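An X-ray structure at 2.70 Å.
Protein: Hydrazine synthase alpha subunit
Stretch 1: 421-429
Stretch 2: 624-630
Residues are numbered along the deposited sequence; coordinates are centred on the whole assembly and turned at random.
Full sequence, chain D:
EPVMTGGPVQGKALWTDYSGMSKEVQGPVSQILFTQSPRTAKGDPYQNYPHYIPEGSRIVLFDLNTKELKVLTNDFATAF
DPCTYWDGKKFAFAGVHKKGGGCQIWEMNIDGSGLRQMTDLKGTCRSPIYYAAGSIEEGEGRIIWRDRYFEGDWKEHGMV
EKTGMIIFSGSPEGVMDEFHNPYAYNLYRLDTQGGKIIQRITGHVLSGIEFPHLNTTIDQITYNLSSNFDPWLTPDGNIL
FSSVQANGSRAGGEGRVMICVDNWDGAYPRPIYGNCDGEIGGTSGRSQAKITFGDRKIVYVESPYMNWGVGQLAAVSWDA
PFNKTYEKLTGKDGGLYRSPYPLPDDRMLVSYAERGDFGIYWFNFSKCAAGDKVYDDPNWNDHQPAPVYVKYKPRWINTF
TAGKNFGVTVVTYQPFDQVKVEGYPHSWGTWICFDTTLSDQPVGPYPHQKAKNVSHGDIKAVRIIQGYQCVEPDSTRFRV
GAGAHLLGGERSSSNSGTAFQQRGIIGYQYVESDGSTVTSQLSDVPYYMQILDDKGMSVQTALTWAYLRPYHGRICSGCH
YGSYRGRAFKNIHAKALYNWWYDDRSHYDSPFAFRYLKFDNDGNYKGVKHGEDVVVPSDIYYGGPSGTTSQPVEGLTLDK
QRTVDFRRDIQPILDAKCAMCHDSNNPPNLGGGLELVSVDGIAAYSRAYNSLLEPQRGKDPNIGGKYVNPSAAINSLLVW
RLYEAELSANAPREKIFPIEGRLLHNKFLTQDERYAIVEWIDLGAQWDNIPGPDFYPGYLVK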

# COMPACT_ATOMS: atom_id res chain seq x y z
N VAL D 421 -47.94 16.81 -3.98
CA VAL D 421 -49.15 16.62 -3.18
C VAL D 421 -48.98 17.12 -1.75
O VAL D 421 -49.65 18.07 -1.33
CB VAL D 421 -49.57 15.14 -3.14
CG1 VAL D 421 -50.82 14.97 -2.30
CG2 VAL D 421 -49.80 14.62 -4.55
N GLU D 422 -48.09 16.48 -1.00
CA GLU D 422 -47.94 16.77 0.43
C GLU D 422 -47.33 18.15 0.70
O GLU D 422 -47.53 18.71 1.77
CB GLU D 422 -47.09 15.69 1.09
CG GLU D 422 -47.62 14.28 0.87
CD GLU D 422 -47.05 13.28 1.85
OE1 GLU D 422 -46.29 13.69 2.75
OE2 GLU D 422 -47.36 12.08 1.72
N GLY D 423 -46.60 18.69 -0.27
CA GLY D 423 -46.10 20.04 -0.17
C GLY D 423 -44.68 20.18 0.35
O GLY D 423 -44.27 21.27 0.77
N TYR D 424 -43.92 19.09 0.34
CA TYR D 424 -42.52 19.14 0.75
C TYR D 424 -41.65 19.72 -0.36
O TYR D 424 -41.86 19.43 -1.53
CB TYR D 424 -42.02 17.75 1.15
CG TYR D 424 -42.47 17.31 2.52
CD1 TYR D 424 -41.87 17.82 3.66
CD2 TYR D 424 -43.50 16.39 2.67
CE1 TYR D 424 -42.27 17.43 4.92
CE2 TYR D 424 -43.91 15.98 3.93
CZ TYR D 424 -43.29 16.51 5.05
OH TYR D 424 -43.69 16.12 6.30
N PRO D 425 -40.65 20.54 0.02
CA PRO D 425 -39.72 21.15 -0.93
C PRO D 425 -38.94 20.10 -1.72
O PRO D 425 -38.61 20.33 -2.89
CB PRO D 425 -38.78 21.96 -0.03
CG PRO D 425 -39.55 22.20 1.22
CD PRO D 425 -40.39 20.97 1.40
N HIS D 426 -38.66 18.97 -1.09
CA HIS D 426 -37.90 17.90 -1.72
C HIS D 426 -38.29 16.56 -1.11
O HIS D 426 -38.74 16.50 0.04
CB HIS D 426 -36.40 18.15 -1.57
CG HIS D 426 -35.55 17.39 -2.55
ND1 HIS D 426 -35.29 16.05 -2.43
CD2 HIS D 426 -34.90 17.81 -3.67
CE1 HIS D 426 -34.52 15.66 -3.44
NE2 HIS D 426 -34.27 16.71 -4.20
N SER D 427 -38.11 15.48 -1.87
CA SER D 427 -38.34 14.14 -1.35
C SER D 427 -37.35 13.86 -0.22
O SER D 427 -36.21 14.32 -0.26
CB SER D 427 -38.20 13.10 -2.46
OG SER D 427 -36.94 13.18 -3.08
N TRP D 428 -37.79 13.11 0.79
CA TRP D 428 -36.93 12.85 1.94
C TRP D 428 -37.04 11.42 2.47
O TRP D 428 -37.97 10.69 2.13
CB TRP D 428 -37.22 13.86 3.06
CG TRP D 428 -38.64 13.87 3.53
CD1 TRP D 428 -39.70 14.48 2.93
CD2 TRP D 428 -39.15 13.28 4.74
NE1 TRP D 428 -40.84 14.28 3.67
CE2 TRP D 428 -40.53 13.55 4.79
CE3 TRP D 428 -38.57 12.54 5.77
CZ2 TRP D 428 -41.34 13.11 5.83
CZ3 TRP D 428 -39.37 12.10 6.81
CH2 TRP D 428 -40.74 12.39 6.83
N GLY D 429 -36.08 11.05 3.32
CA GLY D 429 -35.99 9.70 3.86
C GLY D 429 -35.22 9.72 5.17
O GLY D 429 -34.92 10.79 5.69
N GLY D 624 -50.19 22.51 2.11
CA GLY D 624 -48.75 22.28 2.11
C GLY D 624 -48.01 23.29 2.98
O GLY D 624 -48.20 24.49 2.82
N PRO D 625 -47.17 22.80 3.90
CA PRO D 625 -46.92 21.37 4.16
C PRO D 625 -48.01 20.72 5.01
O PRO D 625 -48.75 21.41 5.71
CB PRO D 625 -45.58 21.38 4.90
CG PRO D 625 -45.47 22.75 5.51
CD PRO D 625 -46.51 23.65 4.90
N SER D 626 -48.10 19.40 4.94
CA SER D 626 -49.11 18.65 5.68
C SER D 626 -48.65 18.29 7.09
O SER D 626 -47.62 18.77 7.57
CB SER D 626 -49.50 17.38 4.92
OG SER D 626 -50.47 16.64 5.64
N GLY D 627 -49.43 17.43 7.75
CA GLY D 627 -49.16 17.01 9.11
C GLY D 627 -48.54 15.62 9.21
O GLY D 627 -48.68 14.96 10.24
N THR D 628 -47.87 15.19 8.15
CA THR D 628 -47.39 13.81 8.07
C THR D 628 -46.08 13.57 8.81
O THR D 628 -45.50 12.49 8.73
CB THR D 628 -47.22 13.37 6.60
OG1 THR D 628 -46.93 11.96 6.55
CG2 THR D 628 -46.09 14.13 5.94
N THR D 629 -45.58 14.59 9.50
CA THR D 629 -44.47 14.40 10.43
C THR D 629 -44.59 15.33 11.64
O THR D 629 -45.16 16.41 11.54
CB THR D 629 -43.10 14.61 9.75
OG1 THR D 629 -42.05 14.17 10.63
CG2 THR D 629 -42.88 16.07 9.41
N SER D 630 -44.06 14.88 12.77
CA SER D 630 -44.15 15.64 14.01
C SER D 630 -43.11 16.76 14.08
O SER D 630 -43.35 17.81 14.68
CB SER D 630 -43.98 14.71 15.22
OG SER D 630 -44.73 13.52 15.05

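How does the contact begin at Glu422? Val421 stays out of reach, so the first residue to engage is Glu422, and it does so twice. Glu422 O accepts a weak hydrogen bond from Ser626 N, 3.3 Å away with an N-H...O angle of 126°, the one hydrogen bond between the stretches. Glu422 O also lies 3.6 Å from Pro625 CA. Its CA-to-CB bond points sideways, yet chi1 in m and chi2 in t bring the carboxylate end nearer to the partner, placing Glu422 OE1 3.2 Å from Thr628 CG2. That is a close packing contact with a methyl group and not a polar pairing.

Why is glycine suited to position 423? Here the two backbones run close together, with Gly423 CA 4.2 Å from Gly624 CA. An ideal CB on Gly423 would lie 2.6 Å from Gly624 CA, a clash, and at phi/psi of 96/17 it would also be jammed against the carbonyl oxygen of Glu422. The facing glycine is tightly placed too, since a CB on Gly624 would come within 3.2 Å of Gly423 CA. Next to this bare approach, a cis peptide bond joins Gly624 to Pro625, and Pro625 CA sits 4.3 Å from Gly423 O.

What does Tyr424 bring to the contact? Its CB also points sideways, but with chi1 in m the long side chain extends far enough to bring the hydroxyl close to two threonine methyls: Tyr424 OH is 3.1 Å from Thr628 CG2 and 3.2 Å from Thr629 CG2. Both methyls meet the ring at its edge, near its plane, so this is edge packing rather than stacking. The threonines suit this place because each points its CB toward stretch 1 and presents a methyl to the tyrosine. Thr629 OG1, meanwhile, is hydrogen-bonded elsewhere in the structure. Tyr424 is buried in the assembly, and it and Glu422 lose the most surface to the other stretch, about 60 Å² each.

Where does the contact end? Pro425, His426 and Ser427 make no contact with the second stretch; His426 ND1 instead donates a nearly straight 2.9 Å hydrogen bond to Ser427 O. Trp428, at the start of a strand, then returns to the interface. Its CA-to-CB bond points toward the partner, and the breadth of the indole lets Trp428 CH2 reach within 4.4 Å of Thr629 CB. Altogether 347 Å² is buried, counting both sides, and it is held mostly by packing, with a single weak hydrogen bond.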